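Local structure of glycoside hydrolase family protein (Novosphingobium sp. PP1Y, 6Q2F) at residues 631-636 and 763-769; 561-567 and 597-601; 623-627 and 666-672; 732-738 and 789-795. The protein probably hydrolyses alpha-L-rhamnosidic bonds, releasing L-rhamnose from glycosides, as an alpha-L-rhamnosidase that binds a sodium ion. All coordinates share one frame; numbering follows the deposited sequence.

Contacts 2 and 3 sit in the barrel of parallel strands and outer helices that also carries the sodium site. The side chain of Tyr-566 in contact 2 lies about 10 Å from the sodium ion and that of Met-626 in contact 3 about 11 Å, so neither belongs to its first shell. A salt bridge from Arg-599 to Asp-625 joins these two contacts, whose centres are about 21 Å apart. Contact 1 shares helix 620-636 with contact 3 and leads from the barrel to the sheet of contact 4; the centres of contacts 1 and 4 are about 10 Å apart, and Tyr-736 N probably bonds to Asp-763 O between neighbouring strands.

Contact 1. Residues 631-636 and 763-769; sequences SVAHLY and DYINFNA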
# COMPACT_ATOMS: atom_id res chain seq x y z
N SER A 631 8.16 1.01 9.34
CA SER A 631 8.64 0.05 10.33
C SER A 631 9.75 -0.82 9.75
O SER A 631 10.74 -1.10 10.42
CB SER A 631 7.48 -0.80 10.84
OG SER A 631 6.43 0.02 11.32
N VAL A 632 9.59 -1.26 8.50
CA VAL A 632 10.64 -2.06 7.86
C VAL A 632 11.96 -1.31 7.87
O VAL A 632 12.99 -1.81 8.35
CB VAL A 632 10.24 -2.47 6.43
CG1 VAL A 632 11.44 -3.11 5.71
CG2 VAL A 632 9.09 -3.46 6.46
N ALA A 633 11.94 -0.07 7.37
CA ALA A 633 13.16 0.71 7.26
C ALA A 633 13.80 0.96 8.63
O ALA A 633 15.03 1.04 8.73
CB ALA A 633 12.88 2.04 6.57
N HIS A 634 12.99 1.11 9.68
CA HIS A 634 13.55 1.31 11.01
C HIS A 634 14.19 0.03 11.53
O HIS A 634 15.31 0.03 12.04
CB HIS A 634 12.47 1.80 11.99
CG HIS A 634 11.78 3.06 11.56
ND1 HIS A 634 10.57 3.45 12.10
CD2 HIS A 634 12.11 4.01 10.66
CE1 HIS A 634 10.18 4.59 11.55
NE2 HIS A 634 11.11 4.96 10.68
N LEU A 635 13.47 -1.09 11.39
CA LEU A 635 13.95 -2.35 11.94
C LEU A 635 15.10 -2.94 11.12
O LEU A 635 16.12 -3.33 11.70
CB LEU A 635 12.79 -3.34 12.04
CG LEU A 635 11.95 -2.94 13.26
CD1 LEU A 635 10.51 -3.22 13.01
CD2 LEU A 635 12.44 -3.72 14.49
N TYR A 636 14.98 -2.96 9.79
CA TYR A 636 16.01 -3.63 8.99
C TYR A 636 17.11 -2.69 8.53
O TYR A 636 18.04 -3.14 7.85
CB TYR A 636 15.36 -4.34 7.79
CG TYR A 636 14.52 -5.52 8.25
CD1 TYR A 636 13.21 -5.33 8.68
CD2 TYR A 636 15.06 -6.82 8.30
CE1 TYR A 636 12.45 -6.39 9.12
CE2 TYR A 636 14.30 -7.90 8.77
CZ TYR A 636 13.00 -7.68 9.17
OH TYR A 636 12.23 -8.71 9.62
N ASP A 763 6.77 1.28 16.16
CA ASP A 763 6.98 0.52 14.94
C ASP A 763 6.16 -0.76 15.02
O ASP A 763 5.95 -1.31 16.11
CB ASP A 763 8.46 0.11 14.78
CG ASP A 763 9.38 1.28 14.47
OD1 ASP A 763 8.92 2.23 13.80
OD2 ASP A 763 10.56 1.23 14.90
N TYR A 764 5.69 -1.24 13.88
CA TYR A 764 5.19 -2.60 13.82
C TYR A 764 6.36 -3.57 13.73
O TYR A 764 7.39 -3.27 13.10
CB TYR A 764 4.29 -2.81 12.61
CG TYR A 764 2.98 -2.08 12.68
CD1 TYR A 764 2.06 -2.38 13.67
CD2 TYR A 764 2.65 -1.11 11.74
CE1 TYR A 764 0.84 -1.73 13.73
CE2 TYR A 764 1.43 -0.47 11.79
CZ TYR A 764 0.54 -0.78 12.79
OH TYR A 764 -0.66 -0.12 12.84
N ILE A 765 6.22 -4.73 14.36
CA ILE A 765 7.15 -5.85 14.19
C ILE A 765 6.34 -7.07 13.80
O ILE A 765 5.25 -7.30 14.34
CB ILE A 765 7.99 -6.15 15.45
CG1 ILE A 765 7.10 -6.43 16.66
CG2 ILE A 765 8.90 -5.00 15.78
CD1 ILE A 765 7.90 -7.03 17.84
N ASN A 766 6.84 -7.82 12.83
CA ASN A 766 6.23 -9.06 12.39
C ASN A 766 6.99 -10.24 13.00
O ASN A 766 7.88 -10.08 13.84
CB ASN A 766 6.18 -9.12 10.86
CG ASN A 766 7.57 -9.20 10.22
OD1 ASN A 766 8.58 -8.97 10.88
ND2 ASN A 766 7.60 -9.49 8.92
N PHE A 767 6.63 -11.46 12.58
CA PHE A 767 7.25 -12.64 13.16
C PHE A 767 8.76 -12.63 12.93
O PHE A 767 9.53 -12.90 13.86
CB PHE A 767 6.59 -13.90 12.59
CG PHE A 767 7.28 -15.20 12.97
CD1 PHE A 767 6.90 -15.89 14.12
CD2 PHE A 767 8.27 -15.73 12.17
CE1 PHE A 767 7.51 -17.10 14.46
CE2 PHE A 767 8.90 -16.95 12.49
CZ PHE A 767 8.51 -17.64 13.64
N ASN A 768 9.20 -12.30 11.72
CA ASN A 768 10.64 -12.31 11.43
C ASN A 768 11.39 -11.30 12.29
O ASN A 768 12.45 -11.60 12.85
CB ASN A 768 10.93 -12.02 9.96
CG ASN A 768 12.45 -11.99 9.68
OD1 ASN A 768 13.09 -10.93 9.74
ND2 ASN A 768 13.02 -13.16 9.43
N ALA A 769 10.87 -10.08 12.37
CA ALA A 769 11.51 -9.08 13.22
C ALA A 769 11.53 -9.54 14.67
O ALA A 769 12.56 -9.44 15.34
CB ALA A 769 10.80 -7.73 13.08
O HOH W 1 7.06 2.95 12.04
O HOH W 2 10.07 -9.26 7.87
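His-634 and Asp-763 meet through a nearly straight His-carboxylate hydrogen bond: ND1 of His-634 gives its proton to OD1 of Asp-763 at 2.7 Å, with an N-H...O angle of 168°. OD1 lies in the imidazole plane, at the ring edge, but the donor arrives on the syn side of OD1 and clearly out of the carboxylate plane; the ring and carboxylate planes are 46° apart. One helical turn earlier, Ser-631 OG accepts from Tyr-764 N at 2.9 Å. Its first torsion sets OG anti to the carbonyl carbon, where it is also bonded to Lys-627 O. A water links both sites, donating to Ser-631 OG at 3.1 Å and to Asp-763 OD1 at 2.7 Å.

Farther along, Leu-635 CD1 packs on Ile-765 CG2 at 3.7 Å, the two side chains crossing at about a right angle. Tyr-636 presents its hydroxyl to Asn-768 OD1, which sits at the ring edge with the amide plane close to the ring plane; the modelled separation is so short that its exact value is doubtful. A second water donates to Tyr-636 OH and accepts from Asn-766 ND2.

In the second shell, Asn-766 is the N-cap of helix 767-773, its OD1 accepting from Ala-769 N at 2.9 Å, and Tyr-789 OH is bonded to Asp-763 OD2. The axes of the 631-636 and 763-765 segments approach to 7.8 Å at 75°; these lie on helix 620-636 and strand 762-765, which places this barrel helix across an outer strand of the sheet that continues through strands 734-737 and 788-794.

Contact 2. Residues 561-567 and 597-601; sequences LASEHYG and AMRSH
Ala-597 O is gripped twice from Ser-600, by OG at 2.8 Å and by the backbone N at 3.1 Å, which closes the 597-600 turn in the loop that leads from barrel strand 579-582 to strand 604-610. This turn packs against helix 543-575, a long helix of the barrel, where the helix widens into a pi-type turn: Leu-561 O accepts from both His-565 N and Tyr-566 N.

Tyr-566 carries much of the interface. Met-598 O lies over one face of its ring, 3.3 Å from Tyr-566 CG, while His-565 ND1 stands over the centre of the opposite face. The phenol is thus held flat between a loop carbonyl and a ring of its own helix. Met-598, a selenomethionine, runs obliquely past it; the bend at chi3 (74°) brings CE to 3.6 Å from Tyr-566 OH. The same methyl lies 3.9 Å from Leu-561 CD2, so it is shared between a ring and a leucine branch. Replacing Tyr-566 by an alanine would remove the ring and would probably open a gap beside Met-598 CE and His-565, leaving the selenomethionine tail freer to turn.

Neighbouring Arg-599 points away from the helix and forms a salt bridge with Asp-625 of helix 620-636. At the upstream end of the interface, Ala-562 CB meets Ala-597 CB at 3.9 Å. At its other end the His-601 ring lies between two groups: Ser-600 OG over the centre of one face, and over the other, in a CH-pi contact, Gly-567 CA at 3.9 Å from the ring centroid and 25° off the normal.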
# COMPACT_ATOMS: atom_id res chain seq x y z
N LEU A 561 6.76 -16.15 -1.05
CA LEU A 561 6.63 -14.85 -1.71
C LEU A 561 7.76 -13.92 -1.27
O LEU A 561 8.49 -13.36 -2.10
CB LEU A 561 5.27 -14.22 -1.38
CG LEU A 561 5.06 -12.88 -2.05
CD1 LEU A 561 5.01 -13.03 -3.58
CD2 LEU A 561 3.75 -12.22 -1.56
N ALA A 562 7.97 -13.81 0.05
CA ALA A 562 8.98 -12.90 0.58
C ALA A 562 10.38 -13.35 0.21
O ALA A 562 11.22 -12.53 -0.18
CB ALA A 562 8.83 -12.78 2.09
N SER A 563 10.67 -14.64 0.34
CA SER A 563 12.04 -15.07 0.07
C SER A 563 12.28 -15.34 -1.41
O SER A 563 13.30 -14.90 -1.96
CB SER A 563 12.38 -16.32 0.89
OG SER A 563 11.66 -17.44 0.43
N GLU A 564 11.37 -16.05 -2.06
CA GLU A 564 11.64 -16.51 -3.42
C GLU A 564 11.37 -15.42 -4.46
O GLU A 564 12.07 -15.34 -5.47
CB GLU A 564 10.82 -17.77 -3.75
CG GLU A 564 11.08 -18.95 -2.78
CD GLU A 564 12.57 -19.18 -2.50
OE1 GLU A 564 13.24 -19.79 -3.35
OE2 GLU A 564 13.06 -18.71 -1.44
N HIS A 565 10.40 -14.55 -4.22
CA HIS A 565 10.21 -13.40 -5.11
C HIS A 565 11.04 -12.21 -4.65
O HIS A 565 12.03 -11.84 -5.30
CB HIS A 565 8.72 -13.05 -5.24
CG HIS A 565 8.44 -11.95 -6.22
ND1 HIS A 565 7.91 -10.73 -5.83
CD2 HIS A 565 8.60 -11.88 -7.56
CE1 HIS A 565 7.74 -9.97 -6.91
NE2 HIS A 565 8.16 -10.64 -7.97
N TYR A 566 10.68 -11.61 -3.52
CA TYR A 566 11.29 -10.33 -3.15
C TYR A 566 12.75 -10.48 -2.71
O TYR A 566 13.58 -9.63 -3.05
CB TYR A 566 10.43 -9.64 -2.09
CG TYR A 566 9.09 -9.18 -2.65
CD1 TYR A 566 8.99 -8.04 -3.44
CD2 TYR A 566 7.94 -9.92 -2.43
CE1 TYR A 566 7.77 -7.62 -3.97
CE2 TYR A 566 6.73 -9.51 -2.95
CZ TYR A 566 6.64 -8.35 -3.72
OH TYR A 566 5.45 -7.96 -4.23
N GLY A 567 13.09 -11.57 -2.02
CA GLY A 567 14.50 -11.83 -1.75
C GLY A 567 15.32 -12.00 -3.03
O GLY A 567 16.39 -11.41 -3.19
N ALA A 597 7.50 -8.33 5.60
CA ALA A 597 8.45 -9.30 5.07
C ALA A 597 8.70 -9.05 3.59
O ALA A 597 9.83 -9.11 3.12
CB ALA A 597 7.93 -10.72 5.31
N MSE A 598 7.65 -8.72 2.87
CA MSE A 598 7.73 -8.48 1.42
C MSE A 598 8.67 -7.32 1.09
O MSE A 598 9.19 -7.26 -0.02
CB MSE A 598 6.34 -8.22 0.86
CG MSE A 598 5.47 -9.45 0.81
SE MSE A 598 3.60 -8.94 0.73
CE MSE A 598 3.63 -8.33 -1.15
N ARG A 599 8.91 -6.43 2.06
CA ARG A 599 9.75 -5.27 1.81
C ARG A 599 11.08 -5.32 2.55
O ARG A 599 11.91 -4.43 2.36
CB ARG A 599 8.99 -3.99 2.15
CG ARG A 599 7.85 -3.66 1.20
CD ARG A 599 7.06 -2.36 1.56
NE ARG A 599 6.14 -2.61 2.65
CZ ARG A 599 5.05 -1.90 2.90
NH1 ARG A 599 4.73 -0.87 2.13
NH2 ARG A 599 4.27 -2.23 3.92
N SER A 600 11.31 -6.37 3.34
CA SER A 600 12.46 -6.42 4.23
C SER A 600 13.79 -6.54 3.49
O SER A 600 14.84 -6.22 4.05
CB SER A 600 12.28 -7.59 5.20
OG SER A 600 12.23 -8.81 4.47
N HIS A 601 13.75 -7.05 2.27
CA HIS A 601 14.95 -7.23 1.45
C HIS A 601 15.24 -6.04 0.55
O HIS A 601 16.33 -5.97 -0.02
CB HIS A 601 14.80 -8.48 0.57
CG HIS A 601 14.37 -9.70 1.32
ND1 HIS A 601 15.19 -10.36 2.21
CD2 HIS A 601 13.21 -10.41 1.29
CE1 HIS A 601 14.55 -11.40 2.70
NE2 HIS A 601 13.35 -11.45 2.17

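Contact 3. Residues 623-627 and 666-672; sequences IADMK and LEFVTGV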
# COMPACT_ATOMS: atom_id res chain seq x y z
N ILE A 623 -2.48 4.41 5.15
CA ILE A 623 -1.81 4.71 6.41
C ILE A 623 -1.05 3.47 6.90
O ILE A 623 0.14 3.52 7.20
CB ILE A 623 -2.82 5.20 7.46
CG1 ILE A 623 -3.60 6.44 6.98
CG2 ILE A 623 -2.13 5.41 8.81
CD1 ILE A 623 -2.75 7.64 6.57
N ALA A 624 -1.75 2.33 6.96
CA ALA A 624 -1.11 1.07 7.32
C ALA A 624 0.03 0.73 6.37
O ALA A 624 1.10 0.30 6.81
CB ALA A 624 -2.14 -0.06 7.34
N ASP A 625 -0.18 0.96 5.07
CA ASP A 625 0.86 0.68 4.07
C ASP A 625 2.14 1.45 4.38
O ASP A 625 3.24 0.88 4.38
CB ASP A 625 0.33 1.04 2.68
CG ASP A 625 1.28 0.63 1.56
OD1 ASP A 625 2.01 -0.37 1.72
OD2 ASP A 625 1.30 1.35 0.52
N MSE A 626 2.01 2.74 4.68
CA MSE A 626 3.15 3.58 4.98
C MSE A 626 3.78 3.25 6.32
O MSE A 626 5.00 3.31 6.49
CB MSE A 626 2.75 5.07 4.96
CG MSE A 626 2.54 5.69 3.59
SE MSE A 626 2.07 7.62 3.81
CE MSE A 626 0.28 7.44 4.54
N LYS A 627 2.93 2.95 7.31
CA LYS A 627 3.46 2.65 8.63
C LYS A 627 4.22 1.33 8.59
O LYS A 627 5.30 1.20 9.19
CB LYS A 627 2.33 2.61 9.66
CG LYS A 627 2.80 2.63 11.12
CD LYS A 627 3.55 3.91 11.48
CE LYS A 627 3.95 3.93 12.98
NZ LYS A 627 4.76 5.15 13.29
N LEU A 666 1.36 14.54 5.89
CA LEU A 666 0.86 13.28 6.43
C LEU A 666 1.81 12.13 6.12
O LEU A 666 2.07 11.28 6.98
CB LEU A 666 -0.55 13.01 5.88
CG LEU A 666 -1.10 11.64 6.27
CD1 LEU A 666 -1.28 11.54 7.82
CD2 LEU A 666 -2.42 11.35 5.55
N GLU A 667 2.38 12.10 4.91
CA GLU A 667 3.39 11.10 4.60
C GLU A 667 4.60 11.25 5.51
O GLU A 667 5.15 10.26 6.03
CB GLU A 667 3.82 11.22 3.15
CG GLU A 667 2.73 10.91 2.16
CD GLU A 667 3.21 11.10 0.74
OE1 GLU A 667 4.40 10.83 0.48
OE2 GLU A 667 2.40 11.52 -0.09
N PHE A 668 5.05 12.49 5.70
CA PHE A 668 6.21 12.75 6.54
C PHE A 668 5.98 12.25 7.97
O PHE A 668 6.81 11.53 8.52
CB PHE A 668 6.53 14.24 6.52
CG PHE A 668 7.23 14.69 5.25
CD1 PHE A 668 8.16 13.88 4.63
CD2 PHE A 668 6.97 15.94 4.71
CE1 PHE A 668 8.82 14.29 3.49
CE2 PHE A 668 7.60 16.35 3.54
CZ PHE A 668 8.54 15.53 2.94
N VAL A 669 4.84 12.61 8.58
CA VAL A 669 4.63 12.28 9.98
C VAL A 669 4.33 10.79 10.17
O VAL A 669 4.44 10.28 11.29
CB VAL A 669 3.52 13.17 10.57
CG1 VAL A 669 2.12 12.62 10.24
CG2 VAL A 669 3.72 13.34 12.09
N THR A 670 4.01 10.06 9.09
CA THR A 670 3.84 8.61 9.19
C THR A 670 5.16 7.85 9.03
O THR A 670 5.20 6.66 9.35
CB THR A 670 2.83 8.14 8.15
OG1 THR A 670 1.67 8.97 8.23
CG2 THR A 670 2.40 6.66 8.42
N GLY A 671 6.22 8.51 8.57
CA GLY A 671 7.53 7.87 8.45
C GLY A 671 8.13 7.93 7.06
O GLY A 671 9.27 7.48 6.87
N VAL A 672 7.43 8.46 6.06
CA VAL A 672 8.02 8.64 4.74
C VAL A 672 9.09 9.71 4.80
O VAL A 672 8.92 10.77 5.44
CB VAL A 672 6.93 8.99 3.72
CG1 VAL A 672 7.56 9.32 2.36
CG2 VAL A 672 5.93 7.85 3.63
O HOH W 3 6.89 5.62 11.54
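Met-626 and Thr-670 join two helices, 620-636 and 657-670, that follow successive strands of the (beta/alpha)8-type barrel. The axes of the two segments pass 10.0 Å apart at 46°, so contact is made by side chains that reach across the groove between them.

Met-626, a selenomethionine, extends its tail across the groove. Bent at chi3 (-71°), the tail puts SE 3.7 Å from Glu-667 CG, the two side chains crossing at about a right angle. SE also lies 3.9 Å from Val-672 CG2, here at an oblique crossing, and the same residue rests on Ala-607 and Leu-609 of strand 604-610 beneath. Only the apolar stem of Glu-667 takes part; its OE1 is bonded to Ser-645 of strand 642-649.

Thr-670 turns its two branches to different tasks. OG1 donates to Leu-666 O of its own helix at 2.7 Å, a bond that probably helps hold chi1 at -49°, with CG2 anti to the backbone N and directed at Met-626 CB, 3.8 Å away. At the upstream end of the two segments, Ile-623 and Leu-666 cross at about a right angle, touching through CD1 and CD2 at 3.9 Å.

Helix 657-670 stops at Gly-671, whose positive phi belongs to a Schellman motif: Val-672 N bonds to Glu-667 O and Gly-671 N to Phe-668 O. The carbonyl of Thr-670 is left pointing toward Lys-627, whose ammonium also makes a cation-pi contact with Tyr-762. A water bridges the two, accepting from Lys-627 NZ at 2.8 Å and donating to Thr-670 O at 3.0 Å.

Contact 4. Residues 732-738 and 789-795; sequences ADVAYFY and YKTIYLG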
# COMPACT_ATOMS: atom_id res chain seq x y z
N ALA A 732 11.44 5.20 18.54
CA ALA A 732 10.14 4.66 18.92
C ALA A 732 10.31 3.84 20.18
O ALA A 732 11.34 3.19 20.36
CB ALA A 732 9.53 3.81 17.80
N ASP A 733 9.30 3.88 21.06
CA ASP A 733 9.38 3.16 22.32
C ASP A 733 8.64 1.84 22.30
O ASP A 733 8.96 0.96 23.11
CB ASP A 733 8.82 4.03 23.46
CG ASP A 733 9.67 5.25 23.73
OD1 ASP A 733 10.91 5.12 23.73
OD2 ASP A 733 9.12 6.33 23.92
N VAL A 734 7.67 1.66 21.40
CA VAL A 734 6.81 0.48 21.39
C VAL A 734 7.07 -0.30 20.11
O VAL A 734 7.08 0.28 19.02
CB VAL A 734 5.33 0.87 21.53
CG1 VAL A 734 4.44 -0.36 21.41
CG2 VAL A 734 5.07 1.57 22.87
N ALA A 735 7.33 -1.60 20.25
CA ALA A 735 7.34 -2.50 19.10
C ALA A 735 5.98 -3.19 19.10
O ALA A 735 5.68 -4.00 19.98
CB ALA A 735 8.48 -3.52 19.20
N TYR A 736 5.14 -2.85 18.12
CA TYR A 736 3.77 -3.34 18.10
C TYR A 736 3.75 -4.63 17.29
O TYR A 736 3.78 -4.60 16.05
CB TYR A 736 2.85 -2.28 17.50
CG TYR A 736 1.37 -2.60 17.53
CD1 TYR A 736 0.86 -3.68 16.83
CD2 TYR A 736 0.48 -1.78 18.22
CE1 TYR A 736 -0.50 -3.98 16.83
CE2 TYR A 736 -0.89 -2.06 18.23
CZ TYR A 736 -1.37 -3.17 17.53
OH TYR A 736 -2.71 -3.47 17.54
N PHE A 737 3.69 -5.76 17.97
CA PHE A 737 3.61 -7.06 17.31
C PHE A 737 2.16 -7.30 16.92
O PHE A 737 1.29 -7.34 17.80
CB PHE A 737 4.12 -8.17 18.22
CG PHE A 737 4.09 -9.54 17.58
CD1 PHE A 737 4.96 -9.87 16.56
CD2 PHE A 737 3.23 -10.52 18.05
CE1 PHE A 737 4.96 -11.13 16.00
CE2 PHE A 737 3.21 -11.78 17.50
CZ PHE A 737 4.08 -12.09 16.46
N TYR A 738 1.91 -7.49 15.63
CA TYR A 738 0.56 -7.57 15.11
C TYR A 738 0.14 -8.98 14.74
O TYR A 738 -0.91 -9.17 14.11
CB TYR A 738 0.39 -6.64 13.90
CG TYR A 738 1.32 -6.89 12.73
CD1 TYR A 738 2.58 -6.31 12.68
CD2 TYR A 738 0.92 -7.67 11.64
CE1 TYR A 738 3.42 -6.51 11.61
CE2 TYR A 738 1.75 -7.87 10.56
CZ TYR A 738 3.00 -7.29 10.54
OH TYR A 738 3.84 -7.48 9.47
N TYR A 789 13.51 -0.39 21.77
CA TYR A 789 12.16 -0.31 22.31
C TYR A 789 12.15 -0.65 23.79
O TYR A 789 12.89 -1.53 24.26
CB TYR A 789 11.24 -1.27 21.57
CG TYR A 789 11.35 -1.15 20.07
CD1 TYR A 789 10.63 -0.19 19.38
CD2 TYR A 789 12.19 -1.99 19.34
CE1 TYR A 789 10.72 -0.06 18.00
CE2 TYR A 789 12.27 -1.89 17.94
CZ TYR A 789 11.54 -0.92 17.29
OH TYR A 789 11.63 -0.78 15.93
N LYS A 790 11.25 0.04 24.51
CA LYS A 790 10.99 -0.27 25.91
C LYS A 790 10.15 -1.52 26.08
O LYS A 790 10.24 -2.18 27.12
CB LYS A 790 10.26 0.90 26.60
CG LYS A 790 10.89 2.25 26.37
CD LYS A 790 12.32 2.32 26.85
CE LYS A 790 12.45 2.01 28.33
NZ LYS A 790 13.88 2.16 28.76
N THR A 791 9.33 -1.87 25.09
CA THR A 791 8.41 -2.98 25.27
C THR A 791 7.91 -3.48 23.92
O THR A 791 7.94 -2.76 22.91
CB THR A 791 7.21 -2.59 26.13
OG1 THR A 791 6.42 -3.74 26.39
CG2 THR A 791 6.37 -1.57 25.39
N ILE A 792 7.46 -4.73 23.92
CA ILE A 792 6.68 -5.31 22.84
C ILE A 792 5.23 -5.22 23.26
O ILE A 792 4.89 -5.51 24.41
CB ILE A 792 7.07 -6.78 22.59
CG1 ILE A 792 8.45 -6.88 21.93
CG2 ILE A 792 6.02 -7.49 21.74
CD1 ILE A 792 9.03 -8.29 21.91
N TYR A 793 4.37 -4.81 22.34
CA TYR A 793 2.94 -4.80 22.58
C TYR A 793 2.29 -5.90 21.75
O TYR A 793 2.57 -6.03 20.56
CB TYR A 793 2.34 -3.44 22.23
CG TYR A 793 0.86 -3.40 22.44
CD1 TYR A 793 0.33 -3.19 23.71
CD2 TYR A 793 -0.02 -3.56 21.37
CE1 TYR A 793 -1.04 -3.15 23.91
CE2 TYR A 793 -1.39 -3.53 21.57
CZ TYR A 793 -1.90 -3.33 22.84
OH TYR A 793 -3.26 -3.31 23.05
N LEU A 794 1.42 -6.70 22.38
CA LEU A 794 0.75 -7.79 21.66
C LEU A 794 -0.56 -7.25 21.12
O LEU A 794 -1.55 -7.13 21.85
CB LEU A 794 0.53 -9.00 22.56
CG LEU A 794 1.81 -9.57 23.17
CD1 LEU A 794 1.47 -10.78 23.98
CD2 LEU A 794 2.83 -9.91 22.09
N GLY A 795 -0.58 -6.93 19.83
CA GLY A 795 -1.78 -6.40 19.20
C GLY A 795 -2.16 -7.21 17.98
O GLY A 795 -1.77 -8.38 17.86
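Two parallel strands, 734-737 and 788-794, lie side by side in the parallel core of a mixed alpha/beta sheet, with strand 762-765 beyond the first and 818-820 beyond the second. Their ladder alternates across the pair. Ala-735 N donates to Thr-791 O at 3.0 Å and 177°, and Ala-735 O accepts from Tyr-793 N at 2.8 Å. Phe-737 repeats the pattern, its N giving to Tyr-793 O at 2.8 Å and its O receiving Gly-795 N at 2.8 Å. At the entrance Asp-733 O takes Lys-790 N at 2.8 Å and, weakly, Thr-791 N.

On the face that also carries Val-734, the side chains of Tyr-736 and Tyr-793 lie side by side and point the same way, their ring planes 46° apart. Tyr-793 CD2 lies over the Tyr-736 ring, 3.6 Å from CE2. The phenol end of Tyr-736 runs on beside Gly-795 CA, 3.5 Å from OH, where any beta carbon would collide with CZ, and its hydroxyl is bonded to Gly-796 N. A phenylalanine in place of Tyr-736 would probably leave Gly-796 N without its acceptor. On the other face Ala-735 CB makes a CH-pi contact with Tyr-789, 3.9 Å from the ring centroid.

The chemistry implies a division of labour: backbone hydrogen bonds set the register, rings and aliphatic groups fill both faces, and phenol hydroxyls reach onward, Tyr-736 OH to Gly-796 N and Tyr-793 OH to Gln-866.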